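Local coordinates for D-lactate dehydrogenase (Fermentative) (Pseudomonas aeruginosa, PDB 6ABJ), which catalyses the NADH-dependent interconversion of pyruvate and D-lactate, as a tetrameric member of the D-isomer specific 2-hydroxyacid dehydrogenase family, at residues L158-G169 against M179-D190; A125-N133 against G242-R250. One frame throughout, in Å; residues are numbered along the deposited sequence.

Contact 1: L158-G169 against M179-D190; sequences LHGKRVGVIGTG and MAGFGCELLAYD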
ATOM      1  N   LEU B 158      23.102   5.858  13.606  1.00 23.06           N
ATOM      2  CA  LEU B 158      23.692   7.044  13.086  1.00 23.37           C
ATOM      3  C   LEU B 158      24.929   7.509  13.904  1.00 24.93           C
ATOM      4  O   LEU B 158      25.942   8.012  13.341  1.00 23.37           O
ATOM      5  CB  LEU B 158      22.678   8.179  13.059  1.00 21.82           C
ATOM      6  CG  LEU B 158      21.517   8.034  12.052  1.00 23.20           C
ATOM      7  CD1 LEU B 158      20.510   9.138  12.177  1.00 24.08           C
ATOM      8  CD2 LEU B 158      22.014   7.931  10.596  1.00 21.71           C
ATOM      9  N   HIS B 159      24.825   7.349  15.209  1.00 26.13           N
ATOM     10  CA  HIS B 159      25.964   7.636  16.087  1.00 28.56           C
ATOM     11  C   HIS B 159      27.256   7.051  15.557  1.00 27.84           C
ATOM     12  O   HIS B 159      27.324   5.875  15.294  1.00 27.26           O
ATOM     13  CB  HIS B 159      25.665   7.129  17.502  1.00 30.95           C
ATOM     14  CG  HIS B 159      26.724   7.486  18.490  1.00 35.34           C
ATOM     15  ND1 HIS B 159      27.624   6.561  18.986  1.00 39.22           N
ATOM     16  CD2 HIS B 159      27.050   8.666  19.056  1.00 37.04           C
ATOM     17  CE1 HIS B 159      28.469   7.166  19.802  1.00 36.36           C
ATOM     18  NE2 HIS B 159      28.134   8.437  19.859  1.00 35.77           N
ATOM     19  N   GLY B 160      28.283   7.881  15.372  1.00 26.04           N
ATOM     20  CA  GLY B 160      29.578   7.400  14.972  1.00 25.35           C
ATOM     21  C   GLY B 160      29.766   7.350  13.456  1.00 27.68           C
ATOM     22  O   GLY B 160      30.915   7.272  12.970  1.00 26.43           O
ATOM     23  N   LYS B 161      28.684   7.460  12.675  1.00 25.10           N
ATOM     24  CA  LYS B 161      28.826   7.382  11.225  1.00 24.30           C
ATOM     25  C   LYS B 161      29.352   8.711  10.636  1.00 23.77           C
ATOM     26  O   LYS B 161      29.194   9.788  11.225  1.00 24.76           O
ATOM     27  CB  LYS B 161      27.496   7.029  10.536  1.00 24.87           C
ATOM     28  CG  LYS B 161      26.903   5.688  10.912  1.00 23.88           C
ATOM     29  CD  LYS B 161      27.885   4.554  10.593  1.00 25.24           C
ATOM     30  CE  LYS B 161      27.371   3.145  10.893  1.00 26.55           C
ATOM     31  NZ  LYS B 161      26.885   3.024  12.294  1.00 26.77           N
ATOM     32  N   ARG B 162      30.014   8.604   9.488  1.00 24.15           N
ATOM     33  CA  ARG B 162      30.518   9.774   8.770  1.00 25.24           C
ATOM     34  C   ARG B 162      29.452  10.302   7.850  1.00 25.16           C
ATOM     35  O   ARG B 162      28.936   9.550   7.016  1.00 23.95           O
ATOM     36  CB  ARG B 162      31.752   9.370   7.942  1.00 25.99           C
ATOM     37  CG  ARG B 162      32.910   9.063   8.878  1.00 32.89           C
ATOM     38  CD  ARG B 162      34.009   8.232   8.272  1.00 38.39           C
ATOM     39  NE  ARG B 162      34.911   7.946   9.388  1.00 43.91           N
ATOM     40  CZ  ARG B 162      35.825   6.987   9.372  1.00 51.40           C
ATOM     41  NH1 ARG B 162      35.963   6.223   8.295  1.00 49.64           N
ATOM     42  NH2 ARG B 162      36.649   6.837  10.413  1.00 52.16           N
ATOM     43  N   VAL B 163      29.140  11.580   7.986  1.00 25.24           N
ATOM     44  CA  VAL B 163      28.124  12.224   7.240  1.00 24.32           C
ATOM     45  C   VAL B 163      28.813  13.337   6.456  1.00 25.74           C
ATOM     46  O   VAL B 163      29.415  14.220   7.045  1.00 26.30           O
ATOM     47  CB  VAL B 163      27.086  12.800   8.174  1.00 25.45           C
ATOM     48  CG1 VAL B 163      26.073  13.632   7.407  1.00 25.13           C
ATOM     49  CG2 VAL B 163      26.345  11.700   8.938  1.00 27.30           C
ATOM     50  N   GLY B 164      28.712  13.274   5.142  1.00 24.77           N
ATOM     51  CA  GLY B 164      29.364  14.232   4.269  1.00 25.60           C
ATOM     52  C   GLY B 164      28.376  15.217   3.701  1.00 27.29           C
ATOM     53  O   GLY B 164      27.421  14.864   2.983  1.00 27.07           O
ATOM     54  N   VAL B 165      28.639  16.489   3.996  1.00 26.93           N
ATOM     55  CA  VAL B 165      27.805  17.585   3.585  1.00 26.90           C
ATOM     56  C   VAL B 165      28.448  18.309   2.441  1.00 28.62           C
ATOM     57  O   VAL B 165      29.552  18.919   2.604  1.00 30.61           O
ATOM     58  CB  VAL B 165      27.632  18.542   4.740  1.00 28.91           C
ATOM     59  CG1 VAL B 165      26.642  19.643   4.363  1.00 30.77           C
ATOM     60  CG2 VAL B 165      27.201  17.785   5.977  1.00 28.88           C
ATOM     61  N   ILE B 166      27.804  18.244   1.292  1.00 27.25           N
ATOM     62  CA  ILE B 166      28.296  18.899   0.129  1.00 27.66           C
ATOM     63  C   ILE B 166      27.539  20.227  -0.025  1.00 28.70           C
ATOM     64  O   ILE B 166      26.371  20.268  -0.427  1.00 26.65           O
ATOM     65  CB  ILE B 166      28.144  18.004  -1.100  1.00 29.47           C
ATOM     66  CG1 ILE B 166      29.042  16.774  -0.902  1.00 29.22           C
ATOM     67  CG2 ILE B 166      28.575  18.713  -2.402  1.00 30.12           C
ATOM     68  CD1 ILE B 166      28.845  15.764  -1.983  1.00 29.03           C
ATOM     69  N   GLY B 167      28.246  21.314   0.318  1.00 29.35           N
ATOM     70  CA  GLY B 167      27.635  22.668   0.279  1.00 31.47           C
ATOM     71  C   GLY B 167      27.270  23.076   1.669  1.00 31.73           C
ATOM     72  O   GLY B 167      26.366  22.505   2.288  1.00 30.17           O
ATOM     73  N   THR B 168      27.989  24.057   2.196  1.00 30.22           N
ATOM     74  CA  THR B 168      27.820  24.448   3.580  1.00 30.79           C
ATOM     75  C   THR B 168      27.293  25.870   3.732  1.00 33.86           C
ATOM     76  O   THR B 168      27.583  26.530   4.722  1.00 30.63           O
ATOM     77  CB  THR B 168      29.092  24.233   4.417  1.00 32.71           C
ATOM     78  OG1 THR B 168      30.227  24.938   3.839  1.00 34.71           O
ATOM     79  CG2 THR B 168      29.405  22.739   4.497  1.00 35.18           C
ATOM     80  N   GLY B 169      26.443  26.247   2.788  1.00 35.98           N
ATOM     81  CA  GLY B 169      25.504  27.328   2.949  1.00 33.92           C
ATOM     82  C   GLY B 169      24.554  27.140   4.084  1.00 33.88           C
ATOM     83  O   GLY B 169      24.700  26.267   4.924  1.00 35.88           O
ATOM     84  N   MET B 179      22.909  16.806  12.385  1.00 26.35           N
ATOM     85  CA  MET B 179      23.543  15.488  12.336  1.00 26.40           C
ATOM     86  C   MET B 179      24.676  15.365  13.397  1.00 29.50           C
ATOM     87  O   MET B 179      24.896  14.260  13.949  1.00 27.51           O
ATOM     88  CB  MET B 179      24.078  15.138  10.944  1.00 25.74           C
ATOM     89  CG  MET B 179      23.005  15.075   9.856  1.00 24.26           C
ATOM     90  SD  MET B 179      21.691  13.874  10.290  1.00 25.29           S
ATOM     91  CE  MET B 179      22.581  12.341  10.093  1.00 22.96           C
ATOM     92  N   ALA B 180      25.361  16.475  13.672  1.00 30.66           N
ATOM     93  CA  ALA B 180      26.295  16.525  14.800  1.00 32.53           C
ATOM     94  C   ALA B 180      25.673  16.151  16.124  1.00 30.00           C
ATOM     95  O   ALA B 180      26.273  15.426  16.883  1.00 29.18           O
ATOM     96  CB  ALA B 180      26.938  17.894  14.887  1.00 34.79           C
ATOM     97  N   GLY B 181      24.414  16.521  16.356  1.00 29.05           N
ATOM     98  CA  GLY B 181      23.687  16.141  17.580  1.00 29.11           C
ATOM     99  C   GLY B 181      23.376  14.678  17.757  1.00 30.75           C
ATOM    100  O   GLY B 181      23.176  14.194  18.886  1.00 30.45           O
ATOM    101  N   PHE B 182      23.366  13.939  16.635  1.00 29.37           N
ATOM    102  CA  PHE B 182      23.230  12.486  16.680  1.00 28.48           C
ATOM    103  C   PHE B 182      24.596  11.846  17.037  1.00 27.53           C
ATOM    104  O   PHE B 182      24.685  10.639  17.244  1.00 28.65           O
ATOM    105  CB  PHE B 182      22.768  11.948  15.307  1.00 27.17           C
ATOM    106  CG  PHE B 182      21.313  12.092  15.000  1.00 27.73           C
ATOM    107  CD1 PHE B 182      20.426  11.081  15.359  1.00 29.02           C
ATOM    108  CD2 PHE B 182      20.839  13.137  14.235  1.00 29.20           C
ATOM    109  CE1 PHE B 182      19.076  11.202  15.075  1.00 28.62           C
ATOM    110  CE2 PHE B 182      19.448  13.237  13.917  1.00 29.88           C
ATOM    111  CZ  PHE B 182      18.598  12.258  14.314  1.00 27.46           C
ATOM    112  N   GLY B 183      25.673  12.658  17.118  1.00 28.41           N
ATOM    113  CA  GLY B 183      27.001  12.081  17.364  1.00 29.23           C
ATOM    114  C   GLY B 183      27.664  11.554  16.104  1.00 29.02           C
ATOM    115  O   GLY B 183      28.492  10.644  16.155  1.00 28.12           O
ATOM    116  N   CYS B 184      27.267  12.108  14.959  1.00 28.82           N
ATOM    117  CA  CYS B 184      27.899  11.722  13.720  1.00 27.76           C
ATOM    118  C   CYS B 184      29.229  12.478  13.631  1.00 28.38           C
ATOM    119  O   CYS B 184      29.394  13.551  14.211  1.00 28.28           O
ATOM    120  CB  CYS B 184      27.016  12.101  12.558  1.00 28.55           C
ATOM    121  SG  CYS B 184      25.408  11.277  12.582  1.00 26.93           S
ATOM    122  N   GLU B 185      30.119  11.921  12.836  1.00 26.70           N
ATOM    123  CA  GLU B 185      31.363  12.573  12.495  1.00 29.73           C
ATOM    124  C   GLU B 185      31.091  13.314  11.200  1.00 28.59           C
ATOM    125  O   GLU B 185      30.859  12.670  10.145  1.00 27.88           O
ATOM    126  CB  GLU B 185      32.434  11.511  12.291  1.00 32.67           C
ATOM    127  CG  GLU B 185      33.798  12.092  11.946  1.00 34.73           C
ATOM    128  CD  GLU B 185      34.874  11.069  11.690  1.00 35.79           C
ATOM    129  OE1 GLU B 185      34.742   9.859  11.937  1.00 33.40           O
ATOM    130  OE2 GLU B 185      35.885  11.537  11.179  1.00 37.11           O
ATOM    131  N   LEU B 186      31.168  14.647  11.247  1.00 27.05           N
ATOM    132  CA  LEU B 186      30.835  15.486  10.103  1.00 28.05           C
ATOM    133  C   LEU B 186      32.001  15.817   9.143  1.00 29.32           C
ATOM    134  O   LEU B 186      33.022  16.364   9.595  1.00 32.46           O
ATOM    135  CB  LEU B 186      30.291  16.798  10.558  1.00 28.28           C
ATOM    136  CG  LEU B 186      28.769  16.849  10.686  1.00 35.51           C
ATOM    137  CD1 LEU B 186      28.085  16.780   9.347  1.00 35.14           C
ATOM    138  CD2 LEU B 186      28.292  15.724  11.565  1.00 37.28           C
ATOM    139  N   LEU B 187      31.805  15.528   7.851  1.00 28.18           N
ATOM    140  CA  LEU B 187      32.734  15.841   6.762  1.00 28.80           C
ATOM    141  C   LEU B 187      32.049  16.818   5.853  1.00 29.55           C
ATOM    142  O   LEU B 187      30.831  16.819   5.686  1.00 29.57           O
ATOM    143  CB  LEU B 187      33.149  14.609   5.977  1.00 30.84           C
ATOM    144  CG  LEU B 187      33.587  13.411   6.804  1.00 30.62           C
ATOM    145  CD1 LEU B 187      33.956  12.293   5.891  1.00 31.13           C
ATOM    146  CD2 LEU B 187      34.721  13.719   7.735  1.00 31.72           C
ATOM    147  N   ALA B 188      32.820  17.719   5.293  1.00 28.99           N
ATOM    148  CA  ALA B 188      32.245  18.770   4.497  1.00 29.71           C
ATOM    149  C   ALA B 188      33.088  19.156   3.304  1.00 30.97           C
ATOM    150  O   ALA B 188      34.306  19.156   3.347  1.00 32.16           O
ATOM    151  CB  ALA B 188      32.058  19.980   5.378  1.00 30.55           C
ATOM    152  N   TYR B 189      32.411  19.535   2.249  1.00 32.97           N
ATOM    153  CA  TYR B 189      33.047  20.083   1.094  1.00 34.06           C
ATOM    154  C   TYR B 189      32.319  21.362   0.711  1.00 36.29           C
ATOM    155  O   TYR B 189      31.088  21.399   0.547  1.00 32.19           O
ATOM    156  CB  TYR B 189      33.036  19.134  -0.111  1.00 36.32           C
ATOM    157  CG  TYR B 189      33.509  19.860  -1.340  1.00 36.73           C
ATOM    158  CD1 TYR B 189      34.858  20.143  -1.538  1.00 40.52           C
ATOM    159  CD2 TYR B 189      32.583  20.360  -2.258  1.00 40.88           C
ATOM    160  CE1 TYR B 189      35.296  20.921  -2.634  1.00 43.94           C
ATOM    161  CE2 TYR B 189      32.998  21.119  -3.343  1.00 40.47           C
ATOM    162  CZ  TYR B 189      34.326  21.376  -3.544  1.00 47.63           C
ATOM    163  OH  TYR B 189      34.660  22.134  -4.637  1.00 51.94           O
ATOM    164  N   ASP B 190      33.079  22.449   0.560  1.00 34.10           N
ATOM    165  CA  ASP B 190      32.502  23.684  -0.011  1.00 36.58           C
ATOM    166  C   ASP B 190      33.659  24.464  -0.637  1.00 37.84           C
ATOM    167  O   ASP B 190      34.747  24.500  -0.048  1.00 35.83           O
ATOM    168  CB  ASP B 190      31.779  24.533   1.031  1.00 36.66           C
ATOM    169  CG  ASP B 190      30.904  25.614   0.416  1.00 37.78           C
ATOM    170  OD1 ASP B 190      31.441  26.694   0.015  1.00 40.14           O
ATOM    171  OD2 ASP B 190      29.666  25.427   0.365  1.00 35.11           O
TER
HETATM  172  O   HOH W   1      33.372   8.150  13.559  1.00 33.84           O
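Val-163 O accepts from Leu-187 N at 2.8 Å, almost straight at 176°, in the middle of a parallel ladder that sets Val-163 opposite Leu-186. Strands 162-166 and 185-189, connected by helix 170-181, form the first beta-alpha-beta unit of the Rossmann fold. Bonds alternate from Glu-185 N to Lys-161 O at one end to Gly-167 N on Tyr-189 O at the other.

The close packing lies on the face carrying Val-163, Val-165 and Leu-186. Leu-186 CD1 comes to 3.6 Å from Val-165 CG2. With Val-163 CG2 lying anti to the carbonyl carbon, that methyl meets Cys-184 CB at 3.7 Å and the Met-179 CE methyl at 4.0 Å; Val-163 and Met-179 cross at about a right angle. Ahead of the strand, Leu-158 CD1 rests over one face of the Phe-182 ring, 4.0 Å from its centroid and displaced toward the rim, a CH-pi contact. Helix 118-134 packs against Leu-158, Met-179 and Phe-182.

On the other face, the start of the strands is the loose, solvent-facing part. There the exposed Arg-162 lies alongside Glu-185, both chains extended and pointing the same way. Arg-162 NE donates to Glu-185 OE1 at 3.2 Å in a salt bridge, within the guanidinium plane but from above the carboxylate, the two planes standing 89° apart; a water joins the same OE1 to Gly-160 O.

At the strand ends, the NADH-binding Asp-190 accepts from Thr-168 N through OD2 at 2.8 Å, on the anti side and tilted from the carboxylate plane, while its OD1 takes the N-H of Tyr-192. Gly-167 and Gly-169 fit the dinucleotide-binding GxGxxG pattern. Two backbone N-H groups, one on each oxygen, should limit rotation of the Asp-190 carboxylate beside this glycine-rich turn.

Contact 2: A125-N133 against G242-R250; sequences AVGLILTLN and GAMLINTGR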
ATOM      1  N   ALA B 125      15.459  16.446   5.156  1.00 24.45           N
ATOM      2  CA  ALA B 125      16.562  15.616   4.806  1.00 23.50           C
ATOM      3  C   ALA B 125      16.807  14.591   5.902  1.00 24.61           C
ATOM      4  O   ALA B 125      17.019  13.411   5.597  1.00 23.29           O
ATOM      5  CB  ALA B 125      17.806  16.434   4.508  1.00 25.72           C
ATOM      6  N   VAL B 126      16.823  15.011   7.165  1.00 22.89           N
ATOM      7  CA  VAL B 126      17.041  14.071   8.252  1.00 22.53           C
ATOM      8  C   VAL B 126      15.900  13.036   8.327  1.00 22.20           C
ATOM      9  O   VAL B 126      16.145  11.842   8.584  1.00 23.21           O
ATOM     10  CB  VAL B 126      17.270  14.812   9.591  1.00 23.88           C
ATOM     11  CG1 VAL B 126      17.423  13.848  10.731  1.00 24.48           C
ATOM     12  CG2 VAL B 126      18.494  15.723   9.479  1.00 26.68           C
ATOM     13  N   GLY B 127      14.666  13.452   8.073  1.00 21.54           N
ATOM     14  CA  GLY B 127      13.571  12.525   8.053  1.00 23.57           C
ATOM     15  C   GLY B 127      13.739  11.443   6.960  1.00 22.38           C
ATOM     16  O   GLY B 127      13.470  10.249   7.179  1.00 22.31           O
ATOM     17  N   LEU B 128      14.319  11.841   5.830  1.00 21.35           N
ATOM     18  CA  LEU B 128      14.501  10.904   4.703  1.00 20.78           C
ATOM     19  C   LEU B 128      15.574   9.928   5.157  1.00 21.52           C
ATOM     20  O   LEU B 128      15.479   8.714   4.908  1.00 19.37           O
ATOM     21  CB  LEU B 128      14.958  11.667   3.414  1.00 21.94           C
ATOM     22  CG  LEU B 128      13.806  12.398   2.666  1.00 23.24           C
ATOM     23  CD1 LEU B 128      14.435  13.139   1.453  1.00 23.89           C
ATOM     24  CD2 LEU B 128      12.707  11.481   2.235  1.00 24.56           C
ATOM     25  N   ILE B 129      16.606  10.436   5.812  1.00 19.67           N
ATOM     26  CA  ILE B 129      17.678   9.545   6.312  1.00 20.03           C
ATOM     27  C   ILE B 129      17.121   8.481   7.258  1.00 20.57           C
ATOM     28  O   ILE B 129      17.410   7.273   7.118  1.00 20.80           O
ATOM     29  CB  ILE B 129      18.769  10.377   7.068  1.00 20.62           C
ATOM     30  CG1 ILE B 129      19.555  11.159   6.036  1.00 20.94           C
ATOM     31  CG2 ILE B 129      19.705   9.461   7.839  1.00 21.08           C
ATOM     32  CD1 ILE B 129      20.517  12.163   6.542  1.00 22.05           C
ATOM     33  N   LEU B 130      16.290   8.903   8.204  1.00 20.67           N
ATOM     34  CA  LEU B 130      15.823   7.972   9.216  1.00 22.35           C
ATOM     35  C   LEU B 130      14.823   7.003   8.670  1.00 21.19           C
ATOM     36  O   LEU B 130      14.858   5.841   9.007  1.00 20.57           O
ATOM     37  CB  LEU B 130      15.226   8.724  10.406  1.00 22.47           C
ATOM     38  CG  LEU B 130      16.343   9.220  11.354  1.00 25.68           C
ATOM     39  CD1 LEU B 130      15.790  10.304  12.197  1.00 27.43           C
ATOM     40  CD2 LEU B 130      16.949   8.055  12.152  1.00 28.21           C
ATOM     41  N   THR B 131      13.945   7.456   7.759  1.00 20.99           N
ATOM     42  CA  THR B 131      13.009   6.542   7.193  1.00 21.68           C
ATOM     43  C   THR B 131      13.736   5.455   6.365  1.00 21.09           C
ATOM     44  O   THR B 131      13.343   4.288   6.382  1.00 20.99           O
ATOM     45  CB  THR B 131      11.828   7.208   6.405  1.00 26.16           C
ATOM     46  OG1 THR B 131      10.886   6.169   6.079  1.00 30.74           O
ATOM     47  CG2 THR B 131      12.222   7.755   5.136  1.00 28.89           C
ATOM     48  N   LEU B 132      14.726   5.860   5.597  1.00 20.46           N
ATOM     49  CA  LEU B 132      15.466   4.909   4.813  1.00 20.59           C
ATOM     50  C   LEU B 132      16.258   3.927   5.714  1.00 19.09           C
ATOM     51  O   LEU B 132      16.264   2.725   5.484  1.00 20.26           O
ATOM     52  CB  LEU B 132      16.445   5.627   3.890  1.00 20.06           C
ATOM     53  CG  LEU B 132      15.841   6.319   2.641  1.00 20.45           C
ATOM     54  CD1 LEU B 132      16.798   7.347   2.071  1.00 20.15           C
ATOM     55  CD2 LEU B 132      15.523   5.208   1.624  1.00 21.22           C
ATOM     56  N   ASN B 133      16.901   4.487   6.735  1.00 20.22           N
ATOM     57  CA  ASN B 133      17.781   3.719   7.604  1.00 19.20           C
ATOM     58  C   ASN B 133      16.939   2.628   8.320  1.00 18.51           C
ATOM     59  O   ASN B 133      17.261   1.430   8.273  1.00 19.28           O
ATOM     60  CB  ASN B 133      18.377   4.680   8.597  1.00 19.64           C
ATOM     61  CG  ASN B 133      19.319   4.032   9.588  1.00 22.22           C
ATOM     62  OD1 ASN B 133      19.187   2.838   9.924  1.00 21.59           O
ATOM     63  ND2 ASN B 133      20.201   4.842  10.148  1.00 24.26           N
ATOM     64  N   GLY B 242      27.507   0.739  -0.525  1.00 28.12           N
ATOM     65  CA  GLY B 242      26.386   0.662   0.447  1.00 26.32           C
ATOM     66  C   GLY B 242      26.010   1.978   1.073  1.00 25.98           C
ATOM     67  O   GLY B 242      25.096   2.036   1.919  1.00 25.49           O
ATOM     68  N   ALA B 243      26.597   3.084   0.620  1.00 25.06           N
ATOM     69  CA  ALA B 243      26.373   4.345   1.257  1.00 24.09           C
ATOM     70  C   ALA B 243      24.959   4.818   0.942  1.00 23.40           C
ATOM     71  O   ALA B 243      24.298   4.329   0.012  1.00 23.99           O
ATOM     72  CB  ALA B 243      27.381   5.375   0.783  1.00 24.58           C
ATOM     73  N   MET B 244      24.540   5.797   1.699  1.00 21.90           N
ATOM     74  CA  MET B 244      23.261   6.490   1.492  1.00 21.53           C
ATOM     75  C   MET B 244      23.505   7.861   0.832  1.00 22.22           C
ATOM     76  O   MET B 244      24.338   8.614   1.321  1.00 21.98           O
ATOM     77  CB  MET B 244      22.608   6.695   2.850  1.00 21.79           C
ATOM     78  CG  MET B 244      21.330   7.518   2.822  1.00 23.06           C
ATOM     79  SD  MET B 244      20.596   7.689   4.462  1.00 23.46           S
ATOM     80  CE  MET B 244      19.992   6.059   4.759  1.00 22.92           C
ATOM     81  N   LEU B 245      22.681   8.193  -0.158  1.00 22.73           N
ATOM     82  CA  LEU B 245      22.683   9.539  -0.776  1.00 22.70           C
ATOM     83  C   LEU B 245      21.349  10.219  -0.609  1.00 22.05           C
ATOM     84  O   LEU B 245      20.302   9.633  -0.902  1.00 23.53           O
ATOM     85  CB  LEU B 245      23.003   9.362  -2.260  1.00 22.33           C
ATOM     86  CG  LEU B 245      23.043  10.665  -3.058  1.00 24.11           C
ATOM     87  CD1 LEU B 245      24.179  11.609  -2.674  1.00 24.14           C
ATOM     88  CD2 LEU B 245      23.165  10.321  -4.547  1.00 24.57           C
ATOM     89  N   ILE B 246      21.388  11.488  -0.211  1.00 22.96           N
ATOM     90  CA  ILE B 246      20.213  12.310  -0.032  1.00 23.95           C
ATOM     91  C   ILE B 246      20.390  13.568  -0.947  1.00 25.09           C
ATOM     92  O   ILE B 246      21.412  14.260  -0.898  1.00 24.46           O
ATOM     93  CB  ILE B 246      20.087  12.791   1.434  1.00 23.72           C
ATOM     94  CG1 ILE B 246      20.085  11.574   2.404  1.00 23.69           C
ATOM     95  CG2 ILE B 246      18.848  13.627   1.672  1.00 23.15           C
ATOM     96  CD1 ILE B 246      18.939  10.586   2.206  1.00 23.26           C
ATOM     97  N   ASN B 247      19.385  13.831  -1.764  1.00 26.10           N
ATOM     98  CA  ASN B 247      19.344  15.065  -2.537  1.00 27.55           C
ATOM     99  C   ASN B 247      18.066  15.809  -2.251  1.00 27.48           C
ATOM    100  O   ASN B 247      16.971  15.490  -2.775  1.00 31.07           O
ATOM    101  CB  ASN B 247      19.463  14.817  -4.029  1.00 28.74           C
ATOM    102  CG  ASN B 247      19.597  16.140  -4.802  1.00 32.52           C
ATOM    103  OD1 ASN B 247      19.840  17.190  -4.189  1.00 31.25           O
ATOM    104  ND2 ASN B 247      19.393  16.088  -6.085  1.00 31.67           N
ATOM    105  N   THR B 248      18.181  16.784  -1.356  1.00 29.05           N
ATOM    106  CA  THR B 248      17.133  17.822  -1.215  1.00 29.19           C
ATOM    107  C   THR B 248      17.516  19.158  -1.896  1.00 30.02           C
ATOM    108  O   THR B 248      16.831  20.122  -1.671  1.00 29.63           O
ATOM    109  CB  THR B 248      16.805  18.060   0.253  1.00 29.05           C
ATOM    110  OG1 THR B 248      17.993  18.522   0.942  1.00 28.84           O
ATOM    111  CG2 THR B 248      16.317  16.737   0.938  1.00 29.25           C
ATOM    112  N   GLY B 249      18.594  19.214  -2.656  1.00 31.11           N
ATOM    113  CA  GLY B 249      19.126  20.494  -3.226  1.00 33.54           C
ATOM    114  C   GLY B 249      18.431  20.911  -4.534  1.00 31.77           C
ATOM    115  O   GLY B 249      17.480  21.613  -4.508  1.00 37.50           O
ATOM    116  N   ARG B 250      18.841  20.382  -5.645  1.00 34.93           N
ATOM    117  CA  ARG B 250      18.142  20.603  -6.924  1.00 37.37           C
ATOM    118  C   ARG B 250      18.312  19.366  -7.736  1.00 32.90           C
ATOM    119  O   ARG B 250      19.322  18.710  -7.657  1.00 31.78           O
ATOM    120  CB  ARG B 250      18.784  21.786  -7.745  1.00 43.68           C
ATOM    121  CG  ARG B 250      18.599  23.179  -7.148  1.00 51.38           C
ATOM    122  CD  ARG B 250      17.202  23.791  -7.321  1.00 56.68           C
ATOM    123  NE  ARG B 250      16.785  23.690  -8.714  1.00 66.24           N
ATOM    124  CZ  ARG B 250      17.330  24.380  -9.733  1.00 72.63           C
ATOM    125  NH1 ARG B 250      18.322  25.254  -9.544  1.00 69.83           N
ATOM    126  NH2 ARG B 250      16.876  24.185 -10.971  1.00 74.97           N
TER
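The NAD-binding domain buries part of one face of its parallel sheet under helix 118-134, and here residues 125-133 of that helix lie over strand 243-247 and the Thr-248 turn that follows it. Helix and strand segments run roughly antiparallel, at 149°, with axes 9.1 Å apart, and no hydrogen bond joins them.

Ile-246 stands at the centre. Its CG1 meets Ile-129 CG1 at 3.7 Å, the two side chains crossing at about a right angle, while the side chains of Ile-246 and Leu-132 pass in opposite directions, with CD1 3.9 Å from CD1. The other branch of Ile-246, CG2, is turned anti to the backbone N and faces Ala-125 CB at 4.1 Å.

Two residues earlier on the strand, Met-244 meets the helix nearer its C-terminal end. Extended as far as SD and bent only at chi3 (-71°), it sets the sulfur 3.9 Å from Ile-129 CG2 and lays the CE methyl 3.7 Å from Leu-132 CB, beside the Ile-129 carbonyl oxygen.

Beyond the strand, Thr-248, an NADH-binding residue, turns its CG2 methyl to Ala-125 CB at 3.9 Å and to Leu-128 CD1. Just before it, Asn-247 OD1 accepts from Gly-249 N in an Asx turn, and its ND2 donates to Arg-250 O. Van der Waals packing thus backs the methyl of Thr-248, while side-chain bonds of Asn-247 brace the turn around this cofactor-site residue.

Overall arrangement
From the N terminus, the chain first passes through a separate five-stranded parallel sheet and then enters helix 118-134, which supplies residues 125-133. It continues into strand 162-166, helix 170-181 and strand 185-189, where contact 1 closes a short beta-alpha-beta loop. Only after 216-219 has been added to the sheet does 243-247 return to the helix, so contact 2 closes a long loop with contact 1 nested inside it. Their centres are 12 Å apart. Helix 118-134 connects them directly: Leu-130 packs on Leu-158, and Val-126 on Met-179 and Phe-182. It thereby ties two regions of the seven-stranded sheet together, and both contacts also touch the second subunit.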